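Local coordinates for protein glycoside Hydrolase (Bacteroides uniformis, PDB 5TA0) that binds agarose-derived neoagarooctaose and, as a family 86 glycoside hydrolase, probably hydrolyses the beta-glycosidic bonds of agarose chains, at residues 90-95 and 156-161; 140-143 and 147-150. One frame throughout, in Å; residues are numbered along the deposited sequence.

Interaction 1. Residues 90-95 and 156-161; sequences TVLRNV and WALSQK. With SO4 (sulfate ion), chain F; EDO (1,2-ethanediol), chain N.
Trp156 brings the CZ2 corner of its indole up to CG1 of Val95, 4.0 Å away, as the two side chains pass at a slant. The same ring holds the backbone just there: NE1 of Trp156 donates to the carbonyl O of Val95 over 3.0 Å, with an N-H...O angle of 149°. This oxygen sits at the indole edge, practically in the ring plane, and the bond in turn lies in the carbonyl plane. The Trp156 indole gets there with CG between its own backbone N and carbonyl carbon, chi1 63°. Alongside, Leu92 and Leu158 reach for each other tip to tip, CD1 of Leu92 standing 4.0 Å from CD1 of Leu158. Leu92 also leans on Phe175 of helix 170-183, and Val95 on Leu113 of helix 107-123, so the contact is closed in by two further helices. Val95 is the first residue to leave helical geometry, and the carbonyl that accepts from Trp156 is its own. The contact joins the end of helix 86-94, in the helical layer round the sheet of an (alpha/beta) barrel, to the long loop that follows strand 134-140.

Interaction 2. Residues 140-143 and 147-150; sequences NQFS and PDGT. With GAL (beta-D-galactopyranose), chain C; AAL (3,6-anhydro-alpha-L-galactopyranose), chain B.
Asp148 brings OD1 to 3.9 Å from CE1 of Phe142, with the ring and carboxylate planes 72° apart. CG of Phe142 stands anti to its backbone N, chi1 -177°, which carries the ring out to this carboxylate. The other oxygen of Asp148, OD2, is gripped twice by Thr150, from OG1 at 2.6 Å on the syn side and from the backbone N at 3.0 Å on the anti side, both from one face of the carboxylate; the backbone bond makes an Asx turn. Gly149 makes the bend, at backbone angles where a CB would jam against the preceding carbonyl O, and Thr150 then sets CG2 3.5 Å from OG of Ser143. A water donates to OD1 of Asp148 and to OG1 of Thr150, and adds a weak bond to Ser143 OG. In the first segment, Gln141 faces the glycan, its NE2 donating to O4 of the galactose over 3.0 Å at 164°. Replacing Gln141 with a leucine would probably leave that galactose O4 without its amide donor and Lys89 without the OE1 it bonds. The pair of segments follows strand 134-140 of the parallel barrel sheet, with Phe142 against helix 204-210 and Pro147 against Ser172 of helix 170-183.

Interaction 2 is nested within the chain loop that interaction 1 closes, and their centres are only 8 Å apart. They meet directly: Ser159 and Gln160 of 156-161 pack on residues 147-149. Both use the long excursion between strand 134-140 and helix 170-183, but interaction 1 joins it to helix 86-94, whereas interaction 2 folds it on itself. The first is buried and mostly apolar, with one direct hydrogen bond between its segments; the second lies at the surface, its segments bridged by a water and held by no direct hydrogen bond. Only interaction 2 contains a residue of the glycan pocket, Gln141, while the side chain of Leu92 is about 11 Å from a bound galactose.

Interaction 1. Residues 90-95 and 156-161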
ATOM      1  N   THR A  90      21.117   6.886 -13.007  1.00  8.71           N
ATOM      2  CA  THR A  90      22.287   6.788 -13.885  1.00  9.14           C
ATOM      3  C   THR A  90      22.476   8.052 -14.711  1.00  8.54           C
ATOM      4  O   THR A  90      23.608   8.550 -14.859  1.00  8.57           O
ATOM      5  CB  THR A  90      22.218   5.531 -14.762  1.00 10.05           C
ATOM      6  OG1 THR A  90      22.188   4.371 -13.907  1.00 12.14           O
ATOM      7  CG2 THR A  90      23.405   5.434 -15.676  1.00 11.16           C
ATOM      8  N   VAL A  91      21.389   8.618 -15.206  1.00  8.09           N
ATOM      9  CA  VAL A  91      21.505   9.862 -15.955  1.00  8.12           C
ATOM     10  C   VAL A  91      21.977  10.984 -15.040  1.00  8.15           C
ATOM     11  O   VAL A  91      22.923  11.697 -15.374  1.00  7.90           O
ATOM     12  CB  VAL A  91      20.191  10.220 -16.672  1.00  8.19           C
ATOM     13  CG1 VAL A  91      20.267  11.635 -17.247  1.00  8.43           C
ATOM     14  CG2 VAL A  91      19.895   9.180 -17.747  1.00  8.41           C
ATOM     15  N   LEU A  92      21.360  11.155 -13.864  1.00  7.50           N
ATOM     16  CA  LEU A  92      21.820  12.184 -12.940  1.00  7.74           C
ATOM     17  C   LEU A  92      23.281  12.056 -12.536  1.00  8.23           C
ATOM     18  O   LEU A  92      24.003  13.052 -12.456  1.00  7.85           O
ATOM     19  CB  LEU A  92      20.950  12.211 -11.668  1.00  7.82           C
ATOM     20  CG  LEU A  92      21.301  13.286 -10.640  1.00  7.98           C
ATOM     21  CD1 LEU A  92      21.261  14.689 -11.239  1.00  8.51           C
ATOM     22  CD2 LEU A  92      20.338  13.188  -9.464  1.00  8.06           C
ATOM     23  N   ARG A  93      23.723  10.836 -12.281  0.50  8.66           N
ATOM     24  CA  ARG A  93      25.086  10.632 -11.804  0.50  9.09           C
ATOM     25  C   ARG A  93      26.147  10.840 -12.879  0.50  8.80           C
ATOM     26  O   ARG A  93      27.318  11.009 -12.544  0.50  8.81           O
ATOM     27  CB  ARG A  93      25.245   9.250 -11.196  0.50 10.13           C
ATOM     28  CG  ARG A  93      24.498   9.100  -9.884  0.50 10.94           C
ATOM     29  CD  ARG A  93      25.015   7.900  -9.126  0.50 12.22           C
ATOM     30  NE  ARG A  93      26.205   8.231  -8.371  0.50 13.57           N
ATOM     31  CZ  ARG A  93      27.164   7.371  -8.054  0.50 14.62           C
ATOM     32  NH1 ARG A  93      28.191   7.787  -7.347  0.50 15.50           N
ATOM     33  NH2 ARG A  93      27.111   6.110  -8.451  0.50 15.71           N
ATOM     34  N   ASN A  94      25.735  10.837 -14.148  1.00  8.52           N
ATOM     35  CA  ASN A  94      26.665  10.985 -15.271  1.00  8.70           C
ATOM     36  C   ASN A  94      26.513  12.229 -16.099  1.00  8.57           C
ATOM     37  O   ASN A  94      27.390  12.485 -16.914  1.00  9.06           O
ATOM     38  CB  ASN A  94      26.561   9.754 -16.181  1.00  9.52           C
ATOM     39  CG  ASN A  94      27.071   8.503 -15.496  1.00 10.88           C
ATOM     40  OD1 ASN A  94      26.302   7.736 -14.868  1.00 12.32           O
ATOM     41  ND2 ASN A  94      28.350   8.324 -15.525  1.00 11.36           N
ATOM     42  N   VAL A  95      25.448  13.003 -15.931  1.00  7.63           N
ATOM     43  CA  VAL A  95      25.244  14.195 -16.762  1.00  8.07           C
ATOM     44  C   VAL A  95      26.255  15.292 -16.427  1.00  8.04           C
ATOM     45  O   VAL A  95      26.610  15.528 -15.271  1.00  8.13           O
ATOM     46  CB  VAL A  95      23.775  14.653 -16.672  1.00  8.13           C
ATOM     47  CG1 VAL A  95      23.425  15.239 -15.299  1.00  8.37           C
ATOM     48  CG2 VAL A  95      23.432  15.624 -17.790  1.00  8.30           C
ATOM     49  N   TRP A 156      30.476  17.249  -9.529  1.00  7.89           N
ATOM     50  CA  TRP A 156      29.725  18.455  -9.169  1.00  7.43           C
ATOM     51  C   TRP A 156      28.495  18.043  -8.368  1.00  7.20           C
ATOM     52  O   TRP A 156      27.998  16.934  -8.488  1.00  7.63           O
ATOM     53  CB  TRP A 156      29.359  19.294 -10.424  1.00  7.36           C
ATOM     54  CG  TRP A 156      28.466  18.613 -11.385  1.00  7.28           C
ATOM     55  CD1 TRP A 156      28.833  17.768 -12.401  1.00  7.23           C
ATOM     56  CD2 TRP A 156      27.052  18.704 -11.432  1.00  7.31           C
ATOM     57  NE1 TRP A 156      27.717  17.318 -13.067  1.00  7.48           N
ATOM     58  CE2 TRP A 156      26.602  17.883 -12.494  1.00  7.49           C
ATOM     59  CE3 TRP A 156      26.103  19.430 -10.686  1.00  7.23           C
ATOM     60  CZ2 TRP A 156      25.249  17.757 -12.810  1.00  7.54           C
ATOM     61  CZ3 TRP A 156      24.768  19.299 -11.008  1.00  7.48           C
ATOM     62  CH2 TRP A 156      24.349  18.458 -12.038  1.00  7.46           C
ATOM     63  N   ALA A 157      27.994  18.987  -7.597  1.00  7.32           N
ATOM     64  CA  ALA A 157      26.832  18.777  -6.720  1.00  7.23           C
ATOM     65  C   ALA A 157      25.663  19.660  -7.150  1.00  6.96           C
ATOM     66  O   ALA A 157      25.872  20.817  -7.532  1.00  7.17           O
ATOM     67  CB  ALA A 157      27.195  19.107  -5.287  1.00  7.69           C
ATOM     68  N   LEU A 158      24.436  19.132  -7.075  1.00  6.93           N
ATOM     69  CA  LEU A 158      23.273  19.938  -7.378  1.00  7.14           C
ATOM     70  C   LEU A 158      23.226  21.176  -6.469  1.00  7.08           C
ATOM     71  O   LEU A 158      23.570  21.119  -5.288  1.00  7.40           O
ATOM     72  CB  LEU A 158      21.991  19.116  -7.265  1.00  7.37           C
ATOM     73  CG  LEU A 158      21.710  18.191  -8.456  1.00  7.97           C
ATOM     74  CD1 LEU A 158      20.752  17.082  -8.111  1.00  8.57           C
ATOM     75  CD2 LEU A 158      21.209  18.968  -9.671  1.00  7.99           C
ATOM     76  N   SER A 159      22.778  22.296  -7.020  1.00  7.08           N
ATOM     77  CA  SER A 159      22.747  23.555  -6.316  1.00  7.60           C
ATOM     78  C   SER A 159      22.065  23.470  -4.966  1.00  7.91           C
ATOM     79  O   SER A 159      20.971  22.918  -4.878  1.00  7.15           O
ATOM     80  CB  SER A 159      22.028  24.606  -7.153  1.00  7.76           C
ATOM     81  OG  SER A 159      22.116  25.845  -6.475  1.00  8.55           O
ATOM     82  N   GLN A 160      22.700  24.023  -3.934  0.50  8.51           N
ATOM     83  CA  GLN A 160      22.137  24.042  -2.570  0.50  9.37           C
ATOM     84  C   GLN A 160      21.502  25.381  -2.207  0.50  9.65           C
ATOM     85  O   GLN A 160      21.045  25.562  -1.083  0.50 10.01           O
ATOM     86  CB  GLN A 160      23.210  23.708  -1.549  0.50 10.01           C
ATOM     87  CG  GLN A 160      23.857  22.363  -1.791  0.50 10.67           C
ATOM     88  CD  GLN A 160      24.934  22.065  -0.787  0.50 11.38           C
ATOM     89  OE1 GLN A 160      26.119  22.134  -1.110  0.50 12.04           O
ATOM     90  NE2 GLN A 160      24.534  21.749   0.434  0.50 12.35           N
ATOM     91  N   LYS A 161      21.428  26.295  -3.161  1.00  9.92           N
ATOM     92  CA  LYS A 161      20.909  27.641  -2.920  1.00 10.61           C
ATOM     93  C   LYS A 161      19.506  27.589  -2.378  1.00 10.92           C
ATOM     94  O   LYS A 161      18.730  26.693  -2.676  1.00 10.72           O
ATOM     95  CB  LYS A 161      20.839  28.427  -4.248  1.00 11.05           C
ATOM     96  CG  LYS A 161      22.166  28.725  -4.927  1.00 11.27           C
ATOM     97  CD  LYS A 161      22.912  29.872  -4.270  1.00 11.83           C
ATOM     98  CE  LYS A 161      24.279  30.112  -4.911  1.00 12.21           C
ATOM     99  NZ  LYS A 161      25.214  28.967  -4.665  1.00 12.69           N
TER
HETATM  100  S   SO4 F 703      26.090   4.522 -13.004  1.00 33.14           S
HETATM  101  O1  SO4 F 703      25.396   5.657 -12.346  1.00 34.74           O
HETATM  102  O2  SO4 F 703      25.050   3.571 -13.484  1.00 35.81           O
HETATM  103  O3  SO4 F 703      26.912   4.982 -14.131  1.00 29.69           O
HETATM  104  O4  SO4 F 703      26.989   3.856 -12.011  1.00 34.17           O
HETATM  105  C1  EDO N 711      27.072  24.679  -6.944  1.00 19.43           C
HETATM  106  O1  EDO N 711      28.293  25.206  -7.393  1.00 17.90           O
HETATM  107  C2  EDO N 711      27.399  23.558  -5.989  1.00 19.46           C
HETATM  108  O2  EDO N 711      26.181  22.980  -5.562  1.00 18.80           O

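Interaction 2. Residues 140-143 and 147-150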
ATOM      1  N   ASN A 140      12.982   9.493  -7.703  1.00  6.36           N
ATOM      2  CA  ASN A 140      14.430   9.612  -7.491  1.00  6.50           C
ATOM      3  C   ASN A 140      14.835   8.902  -6.207  1.00  6.74           C
ATOM      4  O   ASN A 140      14.234   9.131  -5.140  1.00  7.02           O
ATOM      5  CB  ASN A 140      14.831  11.080  -7.358  1.00  6.70           C
ATOM      6  CG  ASN A 140      14.648  11.840  -8.634  1.00  7.04           C
ATOM      7  OD1 ASN A 140      15.446  11.707  -9.563  1.00  7.17           O
ATOM      8  ND2 ASN A 140      13.546  12.586  -8.721  1.00  7.07           N
ATOM      9  N   GLN A 141      15.908   8.112  -6.272  1.00  6.82           N
ATOM     10  CA  GLN A 141      16.602   7.723  -5.037  1.00  6.86           C
ATOM     11  C   GLN A 141      17.157   8.977  -4.352  1.00  6.92           C
ATOM     12  O   GLN A 141      17.313  10.033  -4.966  1.00  6.87           O
ATOM     13  CB  GLN A 141      17.717   6.743  -5.346  1.00  7.63           C
ATOM     14  CG  GLN A 141      17.214   5.401  -5.822  1.00  8.64           C
ATOM     15  CD  GLN A 141      18.328   4.472  -6.224  1.00 10.43           C
ATOM     16  OE1 GLN A 141      19.382   4.385  -5.542  1.00 12.50           O
ATOM     17  NE2 GLN A 141      18.148   3.800  -7.349  1.00 10.77           N
ATOM     18  N   PHE A 142      17.368   8.868  -3.050  1.00  6.70           N
ATOM     19  CA  PHE A 142      17.747  10.006  -2.244  1.00  6.96           C
ATOM     20  C   PHE A 142      18.978  10.764  -2.765  1.00  7.14           C
ATOM     21  O   PHE A 142      18.970  12.001  -2.817  1.00  7.17           O
ATOM     22  CB  PHE A 142      17.980   9.594  -0.792  1.00  6.84           C
ATOM     23  CG  PHE A 142      18.305  10.761   0.100  1.00  6.94           C
ATOM     24  CD1 PHE A 142      19.628  11.071   0.440  1.00  6.92           C
ATOM     25  CD2 PHE A 142      17.305  11.611   0.530  1.00  7.20           C
ATOM     26  CE1 PHE A 142      19.910  12.180   1.218  1.00  7.30           C
ATOM     27  CE2 PHE A 142      17.589  12.719   1.298  1.00  7.30           C
ATOM     28  CZ  PHE A 142      18.891  12.989   1.652  1.00  7.38           C
ATOM     29  N   SER A 143      20.017  10.028  -3.151  1.00  7.80           N
ATOM     30  CA  SER A 143      21.312  10.611  -3.508  1.00  8.82           C
ATOM     31  C   SER A 143      21.624  10.320  -4.960  1.00  8.35           C
ATOM     32  O   SER A 143      21.391   9.209  -5.401  1.00  9.21           O
ATOM     33  CB  SER A 143      22.382   9.973  -2.632  1.00 10.75           C
ATOM     34  OG  SER A 143      23.635  10.579  -2.843  1.00 15.09           O
ATOM     35  N   PRO A 147      19.807  17.939  -2.556  1.00  7.55           N
ATOM     36  CA  PRO A 147      21.004  18.780  -2.712  1.00  8.25           C
ATOM     37  C   PRO A 147      21.671  19.093  -1.380  1.00  8.55           C
ATOM     38  O   PRO A 147      21.497  20.179  -0.829  1.00 10.27           O
ATOM     39  CB  PRO A 147      20.462  20.011  -3.456  1.00  8.70           C
ATOM     40  CG  PRO A 147      19.030  20.088  -3.068  1.00  8.18           C
ATOM     41  CD  PRO A 147      18.565  18.694  -2.802  1.00  7.97           C
ATOM     42  N   ASP A 148      22.421  18.112  -0.873  1.00  8.48           N
ATOM     43  CA  ASP A 148      23.155  18.199   0.398  1.00  8.70           C
ATOM     44  C   ASP A 148      24.663  18.323   0.191  1.00  8.75           C
ATOM     45  O   ASP A 148      25.430  18.135   1.126  1.00  9.59           O
ATOM     46  CB  ASP A 148      22.840  16.987   1.278  1.00  9.44           C
ATOM     47  CG  ASP A 148      23.282  15.671   0.665  1.00  9.67           C
ATOM     48  OD1 ASP A 148      22.988  14.605   1.252  1.00 11.53           O
ATOM     49  OD2 ASP A 148      23.900  15.649  -0.424  1.00  9.09           O
ATOM     50  N   GLY A 149      25.097  18.608  -1.037  1.00  8.37           N
ATOM     51  CA  GLY A 149      26.523  18.707  -1.358  1.00  8.55           C
ATOM     52  C   GLY A 149      27.104  17.421  -1.951  1.00  8.44           C
ATOM     53  O   GLY A 149      28.272  17.409  -2.323  1.00  8.52           O
ATOM     54  N   THR A 150      26.342  16.335  -2.039  1.00  8.30           N
ATOM     55  CA  THR A 150      26.868  15.089  -2.608  1.00  8.29           C
ATOM     56  C   THR A 150      27.160  15.277  -4.092  1.00  8.08           C
ATOM     57  O   THR A 150      26.283  15.701  -4.873  1.00  8.47           O
ATOM     58  CB  THR A 150      25.897  13.928  -2.440  1.00  8.62           C
ATOM     59  OG1 THR A 150      25.596  13.751  -1.050  1.00  9.51           O
ATOM     60  CG2 THR A 150      26.488  12.621  -2.991  1.00  8.70           C
TER
HETATM   61  C1  GAL C   5      17.495   0.254  -7.523  1.00 20.38           C
HETATM   62  C2  GAL C   5      17.639   0.406  -9.040  1.00 20.96           C
HETATM   63  C3  GAL C   5      19.025  -0.022  -9.537  1.00 22.35           C
HETATM   64  C4  GAL C   5      20.110   0.635  -8.693  1.00 22.29           C
HETATM   65  C5  GAL C   5      19.853   0.341  -7.217  1.00 22.47           C
HETATM   66  C6  GAL C   5      20.900   0.952  -6.289  1.00 23.49           C
HETATM   67  O2  GAL C   5      16.617  -0.385  -9.646  1.00 21.68           O
HETATM   68  O3  GAL C   5      19.170   0.270 -10.939  1.00 24.32           O
HETATM   69  O4  GAL C   5      20.071   2.061  -8.873  1.00 21.54           O
HETATM   70  O5  GAL C   5      18.574   0.872  -6.834  1.00 20.26           O
HETATM   71  O6  GAL C   5      20.578   0.665  -4.916  1.00 26.56           O
HETATM   72  C1  AAL B   4      14.593   0.757  -3.245  1.00 20.10           C
HETATM   73  C2  AAL B   4      14.794   2.105  -3.967  1.00 20.27           C
HETATM   74  C3  AAL B   4      14.945   1.932  -5.469  1.00 18.78           C
HETATM   75  C4  AAL B   4      16.012   0.899  -5.754  1.00 19.38           C
HETATM   76  C5  AAL B   4      15.288  -0.339  -5.326  1.00 19.71           C
HETATM   77  C6  AAL B   4      13.933  -0.123  -5.921  1.00 19.87           C
HETATM   78  O2  AAL B   4      15.973   2.768  -3.496  1.00 20.69           O
HETATM   79  O3  AAL B   4      13.762   1.298  -5.968  1.00 19.35           O
HETATM   80  O4  AAL B   4      16.244   0.844  -7.177  1.00 19.76           O
HETATM   81  O5  AAL B   4      15.156  -0.383  -3.903  1.00 19.87           O
HETATM   82  O   HOH W   1      23.272  12.122   0.167  1.00 24.89           O